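Local coordinates for DUF4276 family protein (Pyrococcus horikoshii, PDB 2P62) that is of unknown function but belongs to a family in the Toprim-like clan and assembles as a dimer, at residues A[134-139]-A[230-235]; A[153-157]-A[186-190]; A[159-165]-A[211-215]. All coordinates share one frame; numbering follows the deposited sequence.

Contact 1. Residues A[134-139]-A[230-235]; sequences YGMGNL and VNLLPL
The hydroxyl of Tyr-134 donates a hydrogen bond to the backbone carbonyl of Asn-231, OH to O 2.8 Å. It meets that oxygen from above the carbonyl plane, 41° out of it, while the oxygen itself sits at the edge of the ring. One face of the same ring carries Leu-235, whose CD2 stands over the centre, 3.8 Å from the ring centroid, in a CH-pi contact. Leu-232 comes in obliquely near the phenol end, with CD2 3.5 Å from Tyr-134 OH, and that methyl also meets CE of Met-136 at 4.0 Å. The Met-136 chain bends at chi2 (70°) and chi3 (62°), which carries CE round to it. Farther along, CD1 of Leu-139 rests on CG1 of Val-230 at 4.3 Å. In the next shell, backbone hydrogen bonds from Tyr-134 and Met-136 to Val-94, Arg-96 and Val-98 hold the strand in the sheet, and Phe-16 and Phe-17 of helix 11-23 back Leu-232, Leu-235 and Met-136. Asn-231 itself, at positive phi, closes the end of helix 220-229 in a Schellman motif, which is likely to orient its carbonyl. The contact thus docks the turn into the C-terminal helix 233-239 against the end of strand 129-136, a helix-on-sheet packing within an alpha/beta fold.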
loop_
_atom_site.group_PDB
_atom_site.type_symbol
_atom_site.label_atom_id
_atom_site.label_comp_id
_atom_site.label_asym_id
_atom_site.label_seq_id
_atom_site.Cartn_x
_atom_site.Cartn_y
_atom_site.Cartn_z
ATOM N N TYR A 134 16.143 9.798 -16.394
ATOM C CA TYR A 134 15.199 9.108 -17.256
ATOM C C TYR A 134 13.744 9.459 -16.990
ATOM O O TYR A 134 13.286 9.431 -15.850
ATOM C CB TYR A 134 15.407 7.598 -17.121
ATOM C CG TYR A 134 14.552 6.766 -18.041
ATOM C CD1 TYR A 134 13.310 6.284 -17.625
ATOM C CD2 TYR A 134 14.974 6.477 -19.341
ATOM C CE1 TYR A 134 12.507 5.530 -18.484
ATOM C CE2 TYR A 134 14.176 5.728 -20.208
ATOM C CZ TYR A 134 12.949 5.258 -19.772
ATOM O OH TYR A 134 12.167 4.506 -20.617
ATOM N N GLY A 135 13.023 9.796 -18.057
ATOM C CA GLY A 135 11.617 10.134 -17.933
ATOM C C GLY A 135 10.763 8.917 -18.242
ATOM O O GLY A 135 10.896 8.333 -19.314
ATOM N N MET A 136 9.896 8.531 -17.307
ATOM C CA MET A 136 9.029 7.370 -17.487
ATOM C C MET A 136 7.710 7.730 -18.170
ATOM O O MET A 136 7.127 8.783 -17.922
ATOM C CB MET A 136 8.735 6.724 -16.130
ATOM C CG MET A 136 7.833 5.483 -16.179
ATOM S SD MET A 136 8.611 4.026 -16.927
ATOM C CE MET A 136 9.934 3.809 -15.775
ATOM N N GLY A 137 7.244 6.846 -19.039
ATOM C CA GLY A 137 5.992 7.096 -19.722
ATOM C C GLY A 137 6.122 7.786 -21.065
ATOM O O GLY A 137 5.193 8.465 -21.495
ATOM N N ASN A 138 7.255 7.629 -21.739
ATOM C CA ASN A 138 7.416 8.268 -23.042
ATOM C C ASN A 138 6.857 7.388 -24.155
ATOM O O ASN A 138 7.596 6.674 -24.835
ATOM C CB ASN A 138 8.886 8.586 -23.327
ATOM C CG ASN A 138 9.167 10.079 -23.312
ATOM O OD1 ASN A 138 8.422 10.866 -23.906
ATOM N ND2 ASN A 138 10.249 10.480 -22.645
ATOM N N LEU A 139 5.542 7.434 -24.327
ATOM C CA LEU A 139 4.871 6.653 -25.363
ATOM C C LEU A 139 3.504 7.251 -25.627
ATOM O O LEU A 139 3.142 8.263 -25.033
ATOM C CB LEU A 139 4.743 5.169 -24.952
ATOM C CG LEU A 139 3.959 4.640 -23.729
ATOM C CD1 LEU A 139 4.342 5.428 -22.482
ATOM C CD2 LEU A 139 2.465 4.722 -23.966
ATOM N N VAL A 230 8.309 0.572 -25.499
ATOM C CA VAL A 230 8.212 1.717 -24.596
ATOM C C VAL A 230 9.603 2.280 -24.336
ATOM O O VAL A 230 9.772 3.282 -23.643
ATOM C CB VAL A 230 7.572 1.319 -23.251
ATOM C CG1 VAL A 230 7.472 2.528 -22.345
ATOM C CG2 VAL A 230 6.192 0.743 -23.487
ATOM N N ASN A 231 10.595 1.619 -24.916
ATOM C CA ASN A 231 11.993 2.001 -24.780
ATOM C C ASN A 231 12.485 1.958 -23.332
ATOM O O ASN A 231 12.974 2.953 -22.799
ATOM C CB ASN A 231 12.233 3.392 -25.383
ATOM C CG ASN A 231 13.606 3.509 -26.046
ATOM O OD1 ASN A 231 13.960 2.709 -26.927
ATOM N ND2 ASN A 231 14.384 4.505 -25.625
ATOM N N LEU A 232 12.339 0.792 -22.705
ATOM C CA LEU A 232 12.791 0.565 -21.337
ATOM C C LEU A 232 13.978 -0.390 -21.360
ATOM O O LEU A 232 14.764 -0.446 -20.422
ATOM C CB LEU A 232 11.673 -0.041 -20.476
ATOM C CG LEU A 232 10.798 0.929 -19.680
ATOM C CD1 LEU A 232 9.694 0.162 -18.987
ATOM C CD2 LEU A 232 11.657 1.680 -18.653
ATOM N N LEU A 233 14.118 -1.128 -22.449
ATOM C CA LEU A 233 15.205 -2.094 -22.571
ATOM C C LEU A 233 16.607 -1.498 -22.427
ATOM O O LEU A 233 17.420 -1.982 -21.638
ATOM C CB LEU A 233 15.078 -2.836 -23.899
ATOM C CG LEU A 233 15.021 -4.362 -23.823
ATOM C CD1 LEU A 233 14.175 -4.824 -22.634
ATOM C CD2 LEU A 233 14.459 -4.886 -25.133
ATOM N N PRO A 234 16.914 -0.444 -23.192
ATOM C CA PRO A 234 18.244 0.167 -23.093
ATOM C C PRO A 234 18.593 0.669 -21.691
ATOM O O PRO A 234 19.753 0.641 -21.292
ATOM C CB PRO A 234 18.203 1.274 -24.158
ATOM C CG PRO A 234 16.734 1.555 -24.323
ATOM C CD PRO A 234 16.110 0.198 -24.241
ATOM N N LEU A 235 17.589 1.114 -20.944
ATOM C CA LEU A 235 17.807 1.594 -19.577
ATOM C C LEU A 235 18.107 0.404 -18.650
ATOM O O LEU A 235 19.037 0.437 -17.838
ATOM C CB LEU A 235 16.560 2.323 -19.061
ATOM C CG LEU A 235 16.564 2.651 -17.558
ATOM C CD1 LEU A 235 17.486 3.845 -17.300
ATOM C CD2 LEU A 235 15.157 2.963 -17.079
#

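Contact 2. Residues A[153-157]-A[186-190]; sequences ELSLA and PKDVM
Glu-153 and Lys-187 meet twice, at their CG atoms and again at their charged ends, where helix 152-162 crosses helix 186-196. Taking Glu-153 from its root, CB lies against the ring of Pro-186, 3.7 Å from that residue's CB. CG, anti to the carbonyl carbon (chi1 -71°), comes next to Lys-187 CG at 3.5 Å and also borders the sulfur of Met-190. A bend at chi2 (76°) then carries the carboxylate across the lysine chain, at a slant to it. OE1 makes a salt bridge to Lys-187 NZ at 2.9 Å, though its geometry as a hydrogen bond is weak. OE2 takes a hydrogen bond from a water, 2.5 Å from the water oxygen, and the water in turn accepts from NZ, so the ion pair is both direct and bridged. Glu-151 OE2 lies close to Glu-153 OE2, and the lysine would probably offset the crowding of negative charge.

This is helix-helix packing in the helical part of the chain that follows the mixed sheet: the two short segments approach to 8.5 Å between axes and cross at 52°. Away from the ion pair the interface turns apolar. Met-190 crosses Leu-156 at about a right angle, its SD 3.4 Å from Leu-156 CB, and Tyr-208 of helix 204-218 touches both side chains. Leu-154 borders the proline through CD1, and CB of Ala-157 faces CG1 of Val-189 at 4.4 Å. Beyond this pair of helices, Lys-187 packs on Thr-200 of the second subunit, and Asp-188 on Ile-195 of that same neighbouring chain.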
loop_
_atom_site.group_PDB
_atom_site.type_symbol
_atom_site.label_atom_id
_atom_site.label_comp_id
_atom_site.label_asym_id
_atom_site.label_seq_id
_atom_site.Cartn_x
_atom_site.Cartn_y
_atom_site.Cartn_z
ATOM N N GLU A 153 2.142 4.847 -14.995
ATOM C CA GLU A 153 0.876 4.189 -15.249
ATOM C C GLU A 153 0.524 4.099 -16.737
ATOM O O GLU A 153 -0.102 3.131 -17.171
ATOM C CB GLU A 153 -0.225 4.892 -14.457
ATOM C CG GLU A 153 -0.134 4.660 -12.943
ATOM C CD GLU A 153 0.958 5.473 -12.232
ATOM O OE1 GLU A 153 1.061 5.323 -10.988
ATOM O OE2 GLU A 153 1.697 6.254 -12.889
ATOM N N LEU A 154 0.942 5.098 -17.513
ATOM C CA LEU A 154 0.684 5.111 -18.947
ATOM C C LEU A 154 1.374 3.903 -19.589
ATOM O O LEU A 154 0.810 3.235 -20.451
ATOM C CB LEU A 154 1.193 6.411 -19.585
ATOM C CG LEU A 154 0.620 6.675 -20.991
ATOM C CD1 LEU A 154 -0.877 6.883 -20.861
ATOM C CD2 LEU A 154 1.274 7.892 -21.641
ATOM N N SER A 155 2.595 3.616 -19.160
ATOM C CA SER A 155 3.320 2.464 -19.682
ATOM C C SER A 155 2.618 1.180 -19.241
ATOM O O SER A 155 2.503 0.235 -20.020
ATOM C CB SER A 155 4.757 2.460 -19.165
ATOM O OG SER A 155 5.445 3.632 -19.557
ATOM N N LEU A 156 2.172 1.145 -17.985
ATOM C CA LEU A 156 1.463 -0.015 -17.435
ATOM C C LEU A 156 0.169 -0.217 -18.218
ATOM O O LEU A 156 -0.243 -1.342 -18.480
ATOM C CB LEU A 156 1.131 0.204 -15.949
ATOM C CG LEU A 156 2.024 -0.392 -14.841
ATOM C CD1 LEU A 156 1.951 -1.920 -14.892
ATOM C CD2 LEU A 156 3.448 0.071 -15.000
ATOM N N ALA A 157 -0.470 0.886 -18.584
ATOM C CA ALA A 157 -1.703 0.822 -19.352
ATOM C C ALA A 157 -1.407 0.241 -20.738
ATOM O O ALA A 157 -2.235 -0.472 -21.307
ATOM C CB ALA A 157 -2.313 2.214 -19.487
ATOM N N PRO A 186 -4.506 7.539 -16.549
ATOM C CA PRO A 186 -3.841 6.237 -16.592
ATOM C C PRO A 186 -3.967 5.535 -15.236
ATOM O O PRO A 186 -4.082 4.312 -15.177
ATOM C CB PRO A 186 -2.398 6.592 -16.962
ATOM C CG PRO A 186 -2.245 8.013 -16.491
ATOM C CD PRO A 186 -3.571 8.618 -16.909
ATOM N N LYS A 187 -3.960 6.308 -14.150
ATOM C CA LYS A 187 -4.096 5.718 -12.821
ATOM C C LYS A 187 -5.498 5.145 -12.627
ATOM O O LYS A 187 -5.689 4.217 -11.847
ATOM C CB LYS A 187 -3.798 6.743 -11.724
ATOM C CG LYS A 187 -2.317 7.075 -11.546
ATOM C CD LYS A 187 -2.144 8.206 -10.540
ATOM C CE LYS A 187 -0.748 8.829 -10.589
ATOM N NZ LYS A 187 0.309 7.974 -9.975
ATOM N N ASP A 188 -6.484 5.697 -13.325
ATOM C CA ASP A 188 -7.836 5.164 -13.214
ATOM C C ASP A 188 -7.828 3.763 -13.842
ATOM O O ASP A 188 -8.398 2.819 -13.294
ATOM C CB ASP A 188 -8.841 6.060 -13.956
ATOM C CG ASP A 188 -9.245 7.304 -13.161
ATOM O OD1 ASP A 188 -9.780 8.250 -13.786
ATOM O OD2 ASP A 188 -9.050 7.339 -11.922
ATOM N N VAL A 189 -7.164 3.632 -14.989
ATOM C CA VAL A 189 -7.093 2.356 -15.697
ATOM C C VAL A 189 -6.437 1.296 -14.822
ATOM O O VAL A 189 -6.747 0.103 -14.903
ATOM C CB VAL A 189 -6.281 2.485 -17.018
ATOM C CG1 VAL A 189 -6.186 1.128 -17.709
ATOM C CG2 VAL A 189 -6.943 3.496 -17.950
ATOM N N MET A 190 -5.520 1.739 -13.981
ATOM C CA MET A 190 -4.822 0.819 -13.111
ATOM C C MET A 190 -5.828 0.124 -12.193
ATOM O O MET A 190 -5.671 -1.044 -11.856
ATOM C CB MET A 190 -3.777 1.585 -12.311
ATOM C CG MET A 190 -2.392 0.988 -12.382
ATOM S SD MET A 190 -1.530 1.030 -13.945
ATOM C CE MET A 190 -2.166 -0.282 -14.772
HETATM O O HOH W 1 2.492 8.219 -11.625
#

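Contact 3. Residues A[159-165]-A[211-215]; sequences LAKLDGI and YIGIM
Tyr-211 and Leu-159 bury the most surface here, with Met-215 next, and together they pack the C-terminal end of helix 152-162 against helix 204-218. The helix end is a Schellman motif: Gly-164, at positive phi, ends helix 152-162 and is also the N-cap position of helix 165-168, so the chain turns from one helix straight into the next. Leu-159 reaches across with CG anti to the backbone nitrogen (chi1 177°), and its two methyls divide the partners. CD2 touches CE2 of Tyr-211 at 3.9 Å, meeting the ring obliquely, and also borders CG1 of Ile-212 at 4.2 Å. CD1 goes to the sulfur of Met-215, 3.7 Å from SD. Leu-159 and Tyr-211 run past each other in opposite directions, which takes the phenol beyond the leucine to the last turn of helix 152-162. There its OH lies near CA of Ala-160 and CG1 of Ile-165.

Met-215 comes in from the next turn of its helix, and a bend at chi3 puts CE beside the Asp-163 carboxylate as well as the leucine. Around these residues, Phe-226 of helix 220-229 packs on Leu-159, Leu-222 of the same helix on Met-215, and helix 11-23 covers Ile-212 through Phe-16, Val-19 and Leu-20. Asp-163 has a second partner in Arg-218, whose NH2 forms a salt bridge to OD1 and would probably favour the ionised carboxylate. The same OD1 accepts a hydrogen bond from the Tyr-211 hydroxyl, at the edge of the ring and near its plane, at a very short OH to OD1 distance of 2.5 Å, with carboxylate and ring planes 37° apart.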
loop_
_atom_site.group_PDB
_atom_site.type_symbol
_atom_site.label_atom_id
_atom_site.label_comp_id
_atom_site.label_asym_id
_atom_site.label_seq_id
_atom_site.Cartn_x
_atom_site.Cartn_y
_atom_site.Cartn_z
ATOM N N LEU A 159 0.976 -1.920 -21.445
ATOM C CA LEU A 159 1.236 -3.338 -21.278
ATOM C C LEU A 159 -0.119 -4.049 -21.207
ATOM O O LEU A 159 -0.296 -5.121 -21.784
ATOM C CB LEU A 159 2.032 -3.588 -19.992
ATOM C CG LEU A 159 2.319 -5.057 -19.640
ATOM C CD1 LEU A 159 3.108 -5.716 -20.753
ATOM C CD2 LEU A 159 3.089 -5.128 -18.332
ATOM N N ALA A 160 -1.075 -3.442 -20.506
ATOM C CA ALA A 160 -2.410 -4.019 -20.376
ATOM C C ALA A 160 -3.032 -4.134 -21.762
ATOM O O ALA A 160 -3.692 -5.124 -22.083
ATOM C CB ALA A 160 -3.285 -3.149 -19.469
ATOM N N LYS A 161 -2.817 -3.113 -22.579
ATOM C CA LYS A 161 -3.333 -3.105 -23.939
ATOM C C LYS A 161 -2.768 -4.289 -24.730
ATOM O O LYS A 161 -3.521 -5.104 -25.257
ATOM C CB LYS A 161 -2.966 -1.786 -24.627
ATOM C CG LYS A 161 -3.553 -1.620 -26.020
ATOM C CD LYS A 161 -3.359 -0.192 -26.502
ATOM C CE LYS A 161 -4.018 0.051 -27.846
ATOM N NZ LYS A 161 -3.934 1.488 -28.228
ATOM N N LEU A 162 -1.446 -4.392 -24.805
ATOM C CA LEU A 162 -0.824 -5.489 -25.543
ATOM C C LEU A 162 -1.329 -6.840 -25.079
ATOM O O LEU A 162 -1.446 -7.777 -25.873
ATOM C CB LEU A 162 0.693 -5.451 -25.384
ATOM C CG LEU A 162 1.379 -4.154 -25.826
ATOM C CD1 LEU A 162 2.895 -4.372 -25.842
ATOM C CD2 LEU A 162 0.889 -3.750 -27.203
ATOM N N ASP A 163 -1.631 -6.927 -23.788
ATOM C CA ASP A 163 -2.117 -8.156 -23.174
ATOM C C ASP A 163 -3.593 -8.386 -23.526
ATOM O O ASP A 163 -4.179 -9.403 -23.155
ATOM C CB ASP A 163 -1.940 -8.057 -21.655
ATOM C CG ASP A 163 -1.972 -9.408 -20.963
ATOM O OD1 ASP A 163 -2.064 -9.420 -19.728
ATOM O OD2 ASP A 163 -1.896 -10.456 -21.632
ATOM N N GLY A 164 -4.192 -7.433 -24.238
ATOM C CA GLY A 164 -5.587 -7.561 -24.621
ATOM C C GLY A 164 -6.599 -7.246 -23.528
ATOM O O GLY A 164 -7.806 -7.424 -23.724
ATOM N N ILE A 165 -6.119 -6.772 -22.380
ATOM C CA ILE A 165 -6.997 -6.445 -21.252
ATOM C C ILE A 165 -7.931 -5.269 -21.562
ATOM O O ILE A 165 -9.146 -5.375 -21.388
ATOM C CB ILE A 165 -6.188 -6.073 -19.967
ATOM C CG1 ILE A 165 -5.209 -7.195 -19.585
ATOM C CG2 ILE A 165 -7.148 -5.799 -18.817
ATOM C CD1 ILE A 165 -5.860 -8.493 -19.168
ATOM N N TYR A 211 1.267 -9.157 -11.505
ATOM C CA TYR A 211 0.934 -9.134 -12.927
ATOM C C TYR A 211 2.153 -9.325 -13.836
ATOM O O TYR A 211 2.122 -10.121 -14.780
ATOM C CB TYR A 211 0.231 -7.816 -13.264
ATOM C CG TYR A 211 -0.206 -7.686 -14.706
ATOM C CD1 TYR A 211 -0.980 -8.676 -15.318
ATOM C CD2 TYR A 211 0.128 -6.552 -15.453
ATOM C CE1 TYR A 211 -1.413 -8.542 -16.639
ATOM C CE2 TYR A 211 -0.300 -6.407 -16.770
ATOM C CZ TYR A 211 -1.071 -7.410 -17.356
ATOM O OH TYR A 211 -1.487 -7.274 -18.659
ATOM N N ILE A 212 3.234 -8.612 -13.555
ATOM C CA ILE A 212 4.416 -8.748 -14.389
ATOM C C ILE A 212 5.127 -10.069 -14.116
ATOM O O ILE A 212 5.578 -10.744 -15.041
ATOM C CB ILE A 212 5.377 -7.567 -14.169
ATOM C CG1 ILE A 212 4.692 -6.276 -14.636
ATOM C CG2 ILE A 212 6.700 -7.816 -14.900
ATOM C CD1 ILE A 212 5.553 -5.031 -14.549
ATOM N N GLY A 213 5.208 -10.437 -12.841
ATOM C CA GLY A 213 5.863 -11.676 -12.459
ATOM C C GLY A 213 5.243 -12.891 -13.117
ATOM O O GLY A 213 5.937 -13.821 -13.523
ATOM N N ILE A 214 3.924 -12.892 -13.218
ATOM C CA ILE A 214 3.239 -14.001 -13.847
ATOM C C ILE A 214 3.439 -13.978 -15.366
ATOM O O ILE A 214 3.660 -15.025 -15.974
ATOM C CB ILE A 214 1.743 -13.970 -13.498
ATOM C CG1 ILE A 214 1.565 -14.311 -12.015
ATOM C CG2 ILE A 214 0.975 -14.935 -14.379
ATOM C CD1 ILE A 214 0.132 -14.196 -11.516
ATOM N N MET A 215 3.375 -12.788 -15.969
ATOM C CA MET A 215 3.549 -12.638 -17.415
ATOM C C MET A 215 4.879 -13.219 -17.847
ATOM O O MET A 215 4.980 -13.857 -18.890
ATOM C CB MET A 215 3.493 -11.162 -17.836
ATOM C CG MET A 215 3.622 -10.952 -19.354
ATOM S SD MET A 215 3.259 -9.273 -19.917
ATOM C CE MET A 215 1.474 -9.347 -19.817
#

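Helix 152-162 ties the set together: contact 2 uses its first half and contact 3 its last turn, their centres 12 Å apart. Contact 1 lies 15 Å from contact 2 and 17 Å from contact 3, centre to centre, yet touches contact 2 through Ser-155, whose OG packs on Gly-137, Leu-139 and Val-230. Along the chain, contact 1 joins strand 129-136 of the mixed sheet to the start of the last helix, closing a loop within which contacts 2 and 3 are nested with alternating segments. The residues between are mostly helical and hold no strand, so the helical region is interlocked internally and returned to the sheet by contact 1, while contact 2 also borders the second subunit.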